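Long-range contacts in citryl-CoA lyase (Hydrogenobacter thermophilus, PDB 6HXP), which probably cleaves citryl-CoA to acetyl-CoA and oxaloacetate, and binds coenzyme A within a helical chain of the citrate synthase family: residues 105-109 against 134-138; 143-149 against 183-188; 84-88 against 218-223. All blocks are in the same frame, centred on the assembly; numbering follows the deposited sequence. Where two conformers were deposited one is given.

Contact 1: 105-109 against 134-138; sequences DAMRF and IPGYG. With COA (coenzyme A), chain B.
I134, first residue of a type II beta turn running to Y137 in the CoA-binding loop of this citrate synthase-family chain, lays its CG2 methyl over one face of the F109 ring on helix 101-116. The methyl sits 3.9 Å from the F109 ring centroid and 24° off the normal, which meets the definition of a CH-pi contact. A chi1 of -52° sets CG1 of I134 beside the backbone N, the atom that binds the adenine, and CG2 anti to that N, over F109. With an alanine here, CG2 and the CG1-CD1 arm are gone, which would probably leave a gap over the F109 face and thin the packing beside COA N1A, while the backbone bonds stay. Those bonds read the adenine directly: I134 N donates to COA N1A (3.0 Å, 169°), and I134 O accepts from COA N6A (2.9 Å).

P135 wedges against the helix, with CG 3.7 Å from F109 CB and CB 3.6 Å from D105 CB; its O is buried without a partner in the model. At G136, N donates to the pantetheine oxygen COA O5P at 3.1 Å, and a CB would crowd A106 CB as well as the P135 carbonyl. Y137 O takes a further bond from COA N6A, while its hydroxyl binds A169 O. The Y137 side chain crosses that of F109 at about a right angle, bringing Y137 CE1 to 3.9 Å from F109 CE2.

Contact 2: 143-149 against 183-188; sequences KDFDPRT and KLVLNV. With COA (coenzyme A), chain B.
Two helix N-caps meet beside the coenzyme A pocket. N187 caps helix 188-198, its OD1 accepting from G190 N while its ND2 binds G138 O; D146 caps helix 147-158, and its OD2 also reaches across to V188 N in a weak bond (3.0 Å, 130°). D146 OD1 accepts the capping bond from R148 N and, on its syn lone pair, a nearly straight bond from R148 NE (2.9 Å, 172°). R148 NH2 closes a side-on salt bridge to D146 OD2 at 2.8 Å. This two-point grip fixes the guanidinium, and V188 CG1 lies over the centre of one face, 3.5 Å from R148 CZ; L25 of the second subunit also packs on R148.

L186 O takes T149 OG1 at 2.8 Å, the donor standing well above the carbonyl plane, and accepts from a water that in turn receives D146 N. V185 CG1 packs 3.5 Å from F145 N. At the exposed end, K183 is poorly ordered; in the model its NZ meets D144 O nearly end-on (162°), a bond to be read with caution. K143 turns to the ligand: besides its bond to H139 O, NZ makes a weak one to COA O2A, 3.3 Å away.

Contact 3: 84-88 against 218-223; sequences LNVGV and LVAHVY
V222 faces helix 84-93 and sets its two methyls side by side along it: CG1 lies 3.8 Å from L84 O, and CG2 lies 3.7 Å from G87 C. The chi1 of 173° spreads them this way, CG1 trans to the V222 N and CG2 trans to its carbonyl carbon. G87 makes room, since a CB there would clash with V222 CG1.

V88 meets the neighbouring turn obliquely. Its CG2 rests 3.8 Å from V219 CA and 3.9 Å from V219 CG2, while its CG1 faces L218 CB at 4.2 Å. L84, modelled in two conformers, slants past V222 and in the one described reaches Y223 CB with CD1 (3.9 Å), a placement that is therefore tentative. No hydrogen bond crosses the contact; the polar end of Y223 goes instead to D202 of the second subunit.

The axes of the two short segments approach to 9.0 Å, with 122° between their N-to-C directions, and A74 and A78 of helix 69-79 also touch V222. I211 and L205 of the second subunit pack on L84 and V219. Such apolar helix crossing, with a glycine under the V222 methyls and a subunit interface alongside, fits the largely helical, oligomeric citrate synthase fold.

How the contacts relate
All three contacts lie in the citrate synthase-like part of the chain. Contact 3, pairing helices 84-93 and 206-228, closes a loop that encloses contacts 1 and 2, which follow in series: contact 1 uses helix 101-116, next after 84-93, and contact 2 lies at the starts of helices 147-158 and 188-198. Contacts 1 and 2 have centres about 13 Å apart and are probably joined by backbone hydrogen bonds (G138 N to V185 O, N187 N to G136 O). Both hold the coenzyme, contact 1 at adenine and pantetheine, contact 2 at the adenine and, weakly, one diphosphate oxygen. Contact 3, centred about 29 and 30 Å away across the chain's centre, lies among neighbouring subunits; contact 2 also meets the second subunit.

Contact 1: 105-109 against 134-138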
loop_
_atom_site.group_PDB
_atom_site.type_symbol
_atom_site.label_atom_id
_atom_site.label_comp_id
_atom_site.label_asym_id
_atom_site.label_seq_id
_atom_site.Cartn_x
_atom_site.Cartn_y
_atom_site.Cartn_z
ATOM N N ASP A 105 -11.643 -16.558 10.001
ATOM C CA ASP A 105 -12.950 -17.157 10.110
ATOM C C ASP A 105 -12.883 -18.572 10.680
ATOM O O ASP A 105 -13.721 -18.936 11.495
ATOM C CB ASP A 105 -13.661 -17.170 8.759
ATOM C CG ASP A 105 -13.815 -15.788 8.133
ATOM O OD1 ASP A 105 -13.855 -14.791 8.893
ATOM O OD2 ASP A 105 -13.893 -15.716 6.898
ATOM N N ALA A 106 -11.952 -19.374 10.183
ATOM C CA ALA A 106 -11.807 -20.759 10.649
ATOM C C ALA A 106 -11.337 -20.793 12.098
ATOM O O ALA A 106 -11.843 -21.616 12.857
ATOM C CB ALA A 106 -10.834 -21.505 9.767
ATOM N N MET A 107 -10.448 -19.876 12.517
ATOM C CA MET A 107 -10.054 -19.858 13.931
ATOM C C MET A 107 -11.247 -19.527 14.811
ATOM O O MET A 107 -11.407 -20.124 15.864
ATOM C CB MET A 107 -8.945 -18.829 14.182
ATOM C CG MET A 107 -7.575 -19.277 13.691
ATOM S SD MET A 107 -6.274 -18.092 14.068
ATOM C CE MET A 107 -6.064 -18.338 15.859
ATOM N N ARG A 108 -12.095 -18.576 14.394
ATOM C CA ARG A 108 -13.269 -18.229 15.214
ATOM C C ARG A 108 -14.223 -19.414 15.301
ATOM O O ARG A 108 -14.718 -19.751 16.375
ATOM C CB ARG A 108 -13.961 -17.020 14.584
ATOM C CG ARG A 108 -15.028 -16.428 15.456
ATOM C CD ARG A 108 -15.638 -15.206 14.806
ATOM N NE ARG A 108 -16.477 -14.511 15.789
ATOM C CZ ARG A 108 -17.104 -13.363 15.557
ATOM N NH1 ARG A 108 -17.056 -12.803 14.356
ATOM N NH2 ARG A 108 -17.808 -12.780 16.518
ATOM N N PHE A 109 -14.469 -20.065 14.159
ATOM C CA PHE A 109 -15.366 -21.218 14.100
ATOM C C PHE A 109 -14.855 -22.379 14.994
ATOM O O PHE A 109 -15.631 -22.946 15.767
ATOM C CB PHE A 109 -15.474 -21.707 12.648
ATOM C CG PHE A 109 -16.147 -23.048 12.504
ATOM C CD1 PHE A 109 -17.492 -23.191 12.766
ATOM C CD2 PHE A 109 -15.419 -24.174 12.150
ATOM C CE1 PHE A 109 -18.114 -24.441 12.663
ATOM C CE2 PHE A 109 -16.034 -25.420 12.044
ATOM C CZ PHE A 109 -17.378 -25.549 12.317
ATOM N N ILE A 134 -18.836 -23.200 5.693
ATOM C CA ILE A 134 -18.099 -23.550 6.902
ATOM C C ILE A 134 -16.646 -23.176 6.628
ATOM O O ILE A 134 -16.032 -23.742 5.720
ATOM C CB ILE A 134 -18.264 -25.029 7.313
ATOM C CG1 ILE A 134 -19.760 -25.417 7.399
ATOM C CG2 ILE A 134 -17.601 -25.240 8.690
ATOM C CD1 ILE A 134 -19.994 -26.891 7.290
ATOM N N PRO A 135 -16.050 -22.234 7.385
ATOM C CA PRO A 135 -14.691 -21.796 7.044
ATOM C C PRO A 135 -13.617 -22.814 7.318
ATOM O O PRO A 135 -13.639 -23.474 8.363
ATOM C CB PRO A 135 -14.490 -20.542 7.913
ATOM C CG PRO A 135 -15.395 -20.753 9.053
ATOM C CD PRO A 135 -16.601 -21.451 8.507
ATOM N N GLY A 136 -12.671 -22.921 6.389
ATOM C CA GLY A 136 -11.558 -23.854 6.501
ATOM C C GLY A 136 -11.814 -25.224 5.899
ATOM O O GLY A 136 -10.960 -26.103 6.052
ATOM N N TYR A 137 -12.951 -25.408 5.167
ATOM C CA TYR A 137 -13.308 -26.679 4.568
ATOM C C TYR A 137 -13.543 -26.534 3.080
ATOM O O TYR A 137 -14.056 -25.509 2.615
ATOM C CB TYR A 137 -14.553 -27.260 5.243
ATOM C CG TYR A 137 -14.294 -27.542 6.702
ATOM C CD1 TYR A 137 -14.463 -26.551 7.659
ATOM C CD2 TYR A 137 -13.768 -28.762 7.111
ATOM C CE1 TYR A 137 -14.066 -26.743 8.976
ATOM C CE2 TYR A 137 -13.447 -28.995 8.443
ATOM C CZ TYR A 137 -13.591 -27.979 9.374
ATOM O OH TYR A 137 -13.206 -28.147 10.680
ATOM N N GLY A 138 -13.204 -27.602 2.368
ATOM C CA GLY A 138 -13.355 -27.705 0.931
ATOM C C GLY A 138 -12.138 -27.317 0.121
ATOM O O GLY A 138 -11.351 -26.467 0.520
HETATM N N1A COA B . -19.108 -25.540 3.849
HETATM C C2A COA B . -20.311 -25.985 3.464
HETATM N N3A COA B . -20.709 -26.374 2.248
HETATM C C4A COA B . -19.715 -26.269 1.356
HETATM C C5A COA B . -18.426 -25.820 1.602
HETATM C C6A COA B . -18.123 -25.447 2.926
HETATM N N6A COA B . -16.915 -25.032 3.319
HETATM N N7A COA B . -17.663 -25.864 0.446
HETATM C C8A COA B . -18.488 -26.342 -0.453
HETATM N N9A COA B . -19.742 -26.618 0.027
HETATM C C1B COA B . -20.857 -27.249 -0.680
HETATM C C2B COA B . -20.885 -27.032 -2.204
HETATM O O2B COA B . -21.793 -25.988 -2.537
HETATM C C3B COA B . -21.384 -28.393 -2.679
HETATM O O3B COA B . -22.806 -28.508 -2.445
HETATM P P3B COA B . -23.852 -29.430 -3.281
HETATM O O7A COA B . -23.180 -30.128 -4.424
HETATM O O8A COA B . -24.458 -30.407 -2.268
HETATM O O9A COA B . -24.960 -28.474 -3.738
HETATM C C4B COA B . -20.704 -29.349 -1.706
HETATM O O4B COA B . -20.792 -28.648 -0.449
HETATM C C5B COA B . -19.257 -29.678 -1.981
HETATM O O5B COA B . -19.053 -29.942 -3.384
HETATM P P1A COA B . -17.598 -29.742 -4.078
HETATM O O1A COA B . -17.698 -29.908 -5.546
HETATM O O2A COA B . -16.661 -30.737 -3.392
HETATM O O3A COA B . -17.086 -28.281 -3.704
HETATM P P2A COA B . -16.834 -26.970 -4.571
HETATM O O4A COA B . -16.017 -27.288 -5.766
HETATM O O5A COA B . -18.214 -26.397 -4.903
HETATM O O6A COA B . -16.128 -25.865 -3.598
HETATM C CBP COA B . -14.395 -24.268 -2.987
HETATM C CCP COA B . -14.732 -25.548 -3.748
HETATM C CDP COA B . -12.888 -24.276 -2.685
HETATM C CEP COA B . -14.711 -23.074 -3.898
HETATM C CAP COA B . -15.196 -24.114 -1.668
HETATM O OAP COA B . -15.358 -25.334 -0.959
HETATM C C9P COA B . -14.652 -23.032 -0.740
HETATM O O9P COA B . -14.928 -21.850 -0.935
HETATM N N8P COA B . -13.913 -23.445 0.293
HETATM C C7P COA B . -13.462 -22.549 1.351
HETATM C C6P COA B . -14.589 -22.175 2.293
HETATM C C5P COA B . -14.240 -21.000 3.175
HETATM O O5P COA B . -13.274 -21.041 3.935
HETATM N N4P COA B . -15.060 -19.950 3.093
HETATM C C3P COA B . -15.251 -18.982 4.166
HETATM C C2P COA B . -14.084 -18.032 4.356
HETATM S S1P COA B . -13.787 -17.211 2.766
#

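Contact 2: 143-149 against 183-188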
loop_
_atom_site.group_PDB
_atom_site.type_symbol
_atom_site.label_atom_id
_atom_site.label_comp_id
_atom_site.label_asym_id
_atom_site.label_seq_id
_atom_site.Cartn_x
_atom_site.Cartn_y
_atom_site.Cartn_z
ATOM N N LYS A 143 -10.483 -33.923 -2.793
ATOM C CA LYS A 143 -11.790 -34.394 -2.328
ATOM C C LYS A 143 -11.674 -35.517 -1.309
ATOM O O LYS A 143 -12.711 -35.978 -0.850
ATOM C CB LYS A 143 -12.620 -34.893 -3.511
ATOM C CG LYS A 143 -12.707 -33.936 -4.689
ATOM C CD LYS A 143 -13.289 -32.581 -4.324
ATOM C CE LYS A 143 -13.457 -31.717 -5.542
ATOM N NZ LYS A 143 -13.856 -30.339 -5.179
ATOM N N ASP A 144 -10.467 -36.049 -1.063
ATOM C CA ASP A 144 -10.217 -37.121 -0.077
ATOM C C ASP A 144 -9.586 -36.490 1.146
ATOM O O ASP A 144 -10.083 -36.616 2.268
ATOM C CB ASP A 144 -9.286 -38.201 -0.691
ATOM C CG ASP A 144 -8.954 -39.399 0.187
ATOM O OD1 ASP A 144 -9.526 -39.506 1.293
ATOM O OD2 ASP A 144 -8.097 -40.223 -0.229
ATOM N N PHE A 145 -8.463 -35.818 0.932
ATOM C CA PHE A 145 -7.774 -35.097 2.001
ATOM C C PHE A 145 -6.864 -34.080 1.381
ATOM O O PHE A 145 -6.438 -34.249 0.234
ATOM C CB PHE A 145 -6.952 -36.028 2.928
ATOM C CG PHE A 145 -5.782 -36.736 2.274
ATOM C CD1 PHE A 145 -5.963 -37.929 1.594
ATOM C CD2 PHE A 145 -4.506 -36.196 2.322
ATOM C CE1 PHE A 145 -4.888 -38.572 0.978
ATOM C CE2 PHE A 145 -3.430 -36.851 1.739
ATOM C CZ PHE A 145 -3.624 -38.037 1.076
ATOM N N ASP A 146 -6.593 -33.009 2.130
ATOM C CA ASP A 146 -5.657 -31.970 1.709
ATOM C C ASP A 146 -4.288 -32.436 2.226
ATOM O O ASP A 146 -4.113 -32.539 3.430
ATOM C CB ASP A 146 -6.075 -30.624 2.284
ATOM C CG ASP A 146 -5.200 -29.478 1.857
ATOM O OD1 ASP A 146 -3.994 -29.714 1.574
ATOM O OD2 ASP A 146 -5.713 -28.353 1.769
ATOM N N PRO A 147 -3.324 -32.760 1.348
ATOM C CA PRO A 147 -2.036 -33.278 1.845
ATOM C C PRO A 147 -1.300 -32.308 2.764
ATOM O O PRO A 147 -0.536 -32.718 3.618
ATOM C CB PRO A 147 -1.233 -33.584 0.591
ATOM C CG PRO A 147 -1.988 -33.111 -0.526
ATOM C CD PRO A 147 -3.354 -32.698 -0.125
ATOM N N ARG A 148 -1.575 -31.021 2.622
ATOM C CA ARG A 148 -0.925 -30.021 3.452
ATOM C C ARG A 148 -1.476 -30.072 4.879
ATOM O O ARG A 148 -0.734 -29.930 5.857
ATOM C CB ARG A 148 -1.114 -28.642 2.842
ATOM C CG ARG A 148 -0.570 -28.539 1.412
ATOM C CD ARG A 148 -1.116 -27.359 0.648
ATOM N NE ARG A 148 -2.572 -27.422 0.513
ATOM C CZ ARG A 148 -3.299 -26.423 0.024
ATOM N NH1 ARG A 148 -2.706 -25.324 -0.434
ATOM N NH2 ARG A 148 -4.622 -26.508 -0.002
ATOM N N THR A 149 -2.785 -30.329 4.991
ATOM C CA THR A 149 -3.402 -30.536 6.285
ATOM C C THR A 149 -2.873 -31.835 6.902
ATOM O O THR A 149 -2.525 -31.843 8.081
ATOM C CB THR A 149 -4.900 -30.663 6.112
ATOM O OG1 THR A 149 -5.375 -29.387 5.689
ATOM C CG2 THR A 149 -5.612 -31.079 7.415
ATOM N N LYS A 183 -17.463 -36.031 0.675
ATOM C CA LYS A 183 -16.409 -35.541 1.557
ATOM C C LYS A 183 -15.948 -34.133 1.183
ATOM O O LYS A 183 -15.796 -33.834 -0.001
ATOM C CB LYS A 183 -15.231 -36.536 1.565
ATOM C CG LYS A 183 -14.386 -36.476 2.830
ATOM C CD LYS A 183 -13.316 -37.555 2.830
ATOM C CE LYS A 183 -12.576 -37.664 4.144
ATOM N NZ LYS A 183 -11.958 -36.371 4.582
ATOM N N LEU A 184 -15.802 -33.248 2.198
ATOM C CA LEU A 184 -15.287 -31.880 2.070
ATOM C C LEU A 184 -14.066 -31.840 3.009
ATOM O O LEU A 184 -14.226 -31.919 4.222
ATOM C CB LEU A 184 -16.295 -30.816 2.521
ATOM C CG LEU A 184 -17.163 -30.189 1.446
ATOM C CD1 LEU A 184 -18.301 -29.456 2.072
ATOM C CD2 LEU A 184 -16.373 -29.244 0.592
ATOM N N VAL A 185 -12.887 -31.653 2.455
ATOM C CA VAL A 185 -11.651 -31.743 3.245
ATOM C C VAL A 185 -11.466 -30.590 4.198
ATOM O O VAL A 185 -11.852 -29.457 3.895
ATOM C CB VAL A 185 -10.413 -31.892 2.317
ATOM C CG1 VAL A 185 -10.578 -33.058 1.335
ATOM C CG2 VAL A 185 -10.086 -30.604 1.590
ATOM N N LEU A 186 -10.738 -30.853 5.280
ATOM C CA LEU A 186 -10.204 -29.796 6.146
ATOM C C LEU A 186 -9.023 -29.250 5.326
ATOM O O LEU A 186 -8.048 -29.963 5.114
ATOM C CB LEU A 186 -9.720 -30.373 7.476
ATOM C CG LEU A 186 -8.988 -29.378 8.393
ATOM C CD1 LEU A 186 -9.883 -28.260 8.822
ATOM C CD2 LEU A 186 -8.425 -30.078 9.612
ATOM N N ASN A 187 -9.129 -28.054 4.806
ATOM C CA ASN A 187 -8.085 -27.490 3.954
ATOM C C ASN A 187 -6.992 -26.869 4.779
ATOM O O ASN A 187 -7.105 -26.732 6.016
ATOM C CB ASN A 187 -8.655 -26.532 2.883
ATOM C CG ASN A 187 -9.249 -25.266 3.427
ATOM O OD1 ASN A 187 -8.668 -24.609 4.289
ATOM N ND2 ASN A 187 -10.379 -24.838 2.841
ATOM N N VAL A 188 -5.891 -26.463 4.134
ATOM C CA VAL A 188 -4.746 -25.946 4.865
ATOM C C VAL A 188 -5.067 -24.700 5.693
ATOM O O VAL A 188 -4.491 -24.493 6.767
ATOM C CB VAL A 188 -3.537 -25.741 3.916
ATOM C CG1 VAL A 188 -3.749 -24.545 2.962
ATOM C CG2 VAL A 188 -2.251 -25.627 4.700
HETATM N N1A COA B . -19.108 -25.540 3.849
HETATM C C2A COA B . -20.311 -25.985 3.464
HETATM N N3A COA B . -20.709 -26.374 2.248
HETATM C C4A COA B . -19.715 -26.269 1.356
HETATM C C5A COA B . -18.426 -25.820 1.602
HETATM C C6A COA B . -18.123 -25.447 2.926
HETATM N N6A COA B . -16.915 -25.032 3.319
HETATM N N7A COA B . -17.663 -25.864 0.446
HETATM C C8A COA B . -18.488 -26.342 -0.453
HETATM N N9A COA B . -19.742 -26.618 0.027
HETATM C C1B COA B . -20.857 -27.249 -0.680
HETATM C C2B COA B . -20.885 -27.032 -2.204
HETATM O O2B COA B . -21.793 -25.988 -2.537
HETATM C C3B COA B . -21.384 -28.393 -2.679
HETATM O O3B COA B . -22.806 -28.508 -2.445
HETATM P P3B COA B . -23.852 -29.430 -3.281
HETATM O O7A COA B . -23.180 -30.128 -4.424
HETATM O O8A COA B . -24.458 -30.407 -2.268
HETATM O O9A COA B . -24.960 -28.474 -3.738
HETATM C C4B COA B . -20.704 -29.349 -1.706
HETATM O O4B COA B . -20.792 -28.648 -0.449
HETATM C C5B COA B . -19.257 -29.678 -1.981
HETATM O O5B COA B . -19.053 -29.942 -3.384
HETATM P P1A COA B . -17.598 -29.742 -4.078
HETATM O O1A COA B . -17.698 -29.908 -5.546
HETATM O O2A COA B . -16.661 -30.737 -3.392
HETATM O O3A COA B . -17.086 -28.281 -3.704
HETATM P P2A COA B . -16.834 -26.970 -4.571
HETATM O O4A COA B . -16.017 -27.288 -5.766
HETATM O O5A COA B . -18.214 -26.397 -4.903
HETATM O O6A COA B . -16.128 -25.865 -3.598
HETATM C CBP COA B . -14.395 -24.268 -2.987
HETATM C CCP COA B . -14.732 -25.548 -3.748
HETATM C CDP COA B . -12.888 -24.276 -2.685
HETATM C CEP COA B . -14.711 -23.074 -3.898
HETATM C CAP COA B . -15.196 -24.114 -1.668
HETATM O OAP COA B . -15.358 -25.334 -0.959
HETATM C C9P COA B . -14.652 -23.032 -0.740
HETATM O O9P COA B . -14.928 -21.850 -0.935
HETATM N N8P COA B . -13.913 -23.445 0.293
HETATM C C7P COA B . -13.462 -22.549 1.351
HETATM C C6P COA B . -14.589 -22.175 2.293
HETATM C C5P COA B . -14.240 -21.000 3.175
HETATM O O5P COA B . -13.274 -21.041 3.935
HETATM N N4P COA B . -15.060 -19.950 3.093
HETATM C C3P COA B . -15.251 -18.982 4.166
HETATM C C2P COA B . -14.084 -18.032 4.356
HETATM S S1P COA B . -13.787 -17.211 2.766
HETATM O O HOH W 1 -7.646 -32.741 4.781
#

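Contact 3: 84-88 against 218-223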
loop_
_atom_site.group_PDB
_atom_site.type_symbol
_atom_site.label_atom_id
_atom_site.label_comp_id
_atom_site.label_asym_id
_atom_site.label_seq_id
_atom_site.Cartn_x
_atom_site.Cartn_y
_atom_site.Cartn_z
ATOM N N LEU A 84 11.900 -2.689 -3.691
ATOM C CA LEU A 84 11.415 -3.984 -3.256
ATOM C C LEU A 84 10.357 -3.920 -2.150
ATOM O O LEU A 84 9.384 -4.683 -2.192
ATOM C CB LEU A 84 12.617 -4.835 -2.868
ATOM C CG LEU A 84 12.315 -6.278 -2.513
ATOM C CD1 LEU A 84 13.348 -7.200 -3.084
ATOM C CD2 LEU A 84 12.167 -6.456 -1.012
ATOM N N ASN A 85 10.477 -2.994 -1.178
ATOM C CA ASN A 85 9.448 -2.923 -0.147
ATOM C C ASN A 85 8.081 -2.586 -0.686
ATOM O O ASN A 85 7.067 -3.022 -0.152
ATOM C CB ASN A 85 9.794 -1.943 0.944
ATOM C CG ASN A 85 9.841 -0.518 0.502
ATOM O OD1 ASN A 85 10.623 -0.184 -0.448
ATOM N ND2 ASN A 85 9.021 0.360 1.094
ATOM N N VAL A 86 8.046 -1.748 -1.730
ATOM C CA VAL A 86 6.789 -1.294 -2.297
ATOM C C VAL A 86 6.068 -2.445 -3.006
ATOM O O VAL A 86 4.869 -2.661 -2.812
ATOM C CB VAL A 86 7.039 -0.098 -3.209
ATOM C CG1 VAL A 86 5.750 0.358 -3.909
ATOM C CG2 VAL A 86 7.674 1.071 -2.469
ATOM N N GLY A 87 6.804 -3.264 -3.775
ATOM C CA GLY A 87 6.194 -4.420 -4.388
ATOM C C GLY A 87 5.695 -5.417 -3.349
ATOM O O GLY A 87 4.607 -5.978 -3.454
ATOM N N VAL A 88 6.530 -5.675 -2.297
ATOM C CA VAL A 88 6.088 -6.637 -1.298
ATOM C C VAL A 88 4.825 -6.164 -0.610
ATOM O O VAL A 88 3.879 -6.921 -0.392
ATOM C CB VAL A 88 7.211 -6.897 -0.277
ATOM C CG1 VAL A 88 6.708 -7.724 0.914
ATOM C CG2 VAL A 88 8.391 -7.596 -0.955
ATOM N N LEU A 218 6.895 -13.433 -1.243
ATOM C CA LEU A 218 6.710 -12.162 -1.951
ATOM C C LEU A 218 8.044 -11.490 -2.228
ATOM O O LEU A 218 8.243 -10.904 -3.293
ATOM C CB LEU A 218 5.787 -11.232 -1.200
ATOM C CG LEU A 218 4.341 -11.729 -1.030
ATOM C CD1 LEU A 218 3.559 -10.791 -0.103
ATOM C CD2 LEU A 218 3.654 -11.887 -2.370
ATOM N N VAL A 219 8.947 -11.496 -1.231
ATOM C CA VAL A 219 10.268 -10.917 -1.459
ATOM C C VAL A 219 10.945 -11.600 -2.628
ATOM O O VAL A 219 11.531 -10.938 -3.504
ATOM C CB VAL A 219 11.126 -11.042 -0.172
ATOM C CG1 VAL A 219 12.587 -10.711 -0.475
ATOM C CG2 VAL A 219 10.602 -10.115 0.940
ATOM N N ALA A 220 10.900 -12.953 -2.643
ATOM C CA ALA A 220 11.515 -13.667 -3.762
ATOM C C ALA A 220 10.923 -13.266 -5.117
ATOM O O ALA A 220 11.660 -13.064 -6.089
ATOM C CB ALA A 220 11.403 -15.166 -3.556
ATOM N N HIS A 221 9.599 -13.167 -5.181
ATOM C CA HIS A 221 8.908 -12.803 -6.429
ATOM C C HIS A 221 9.252 -11.371 -6.876
ATOM O O HIS A 221 9.496 -11.142 -8.049
ATOM C CB HIS A 221 7.389 -12.947 -6.263
ATOM C CG HIS A 221 6.948 -14.356 -6.434
ATOM N ND1 HIS A 221 6.739 -14.910 -7.690
ATOM C CD2 HIS A 221 6.755 -15.325 -5.490
ATOM C CE1 HIS A 221 6.423 -16.187 -7.467
ATOM N NE2 HIS A 221 6.445 -16.493 -6.163
ATOM N N VAL A 222 9.248 -10.432 -5.943
ATOM C CA VAL A 222 9.553 -9.063 -6.306
ATOM C C VAL A 222 11.004 -8.915 -6.729
ATOM O O VAL A 222 11.320 -8.251 -7.712
ATOM C CB VAL A 222 9.180 -8.122 -5.148
ATOM C CG1 VAL A 222 9.659 -6.688 -5.425
ATOM C CG2 VAL A 222 7.691 -8.147 -4.929
ATOM N N TYR A 223 11.901 -9.563 -5.996
ATOM C CA TYR A 223 13.320 -9.518 -6.370
ATOM C C TYR A 223 13.492 -10.115 -7.783
ATOM O O TYR A 223 14.247 -9.596 -8.605
ATOM C CB TYR A 223 14.158 -10.289 -5.332
ATOM C CG TYR A 223 15.601 -10.461 -5.739
ATOM C CD1 TYR A 223 16.528 -9.436 -5.567
ATOM C CD2 TYR A 223 16.030 -11.628 -6.346
ATOM C CE1 TYR A 223 17.864 -9.605 -5.958
ATOM C CE2 TYR A 223 17.322 -11.750 -6.845
ATOM C CZ TYR A 223 18.241 -10.752 -6.613
ATOM O OH TYR A 223 19.520 -10.964 -7.098
#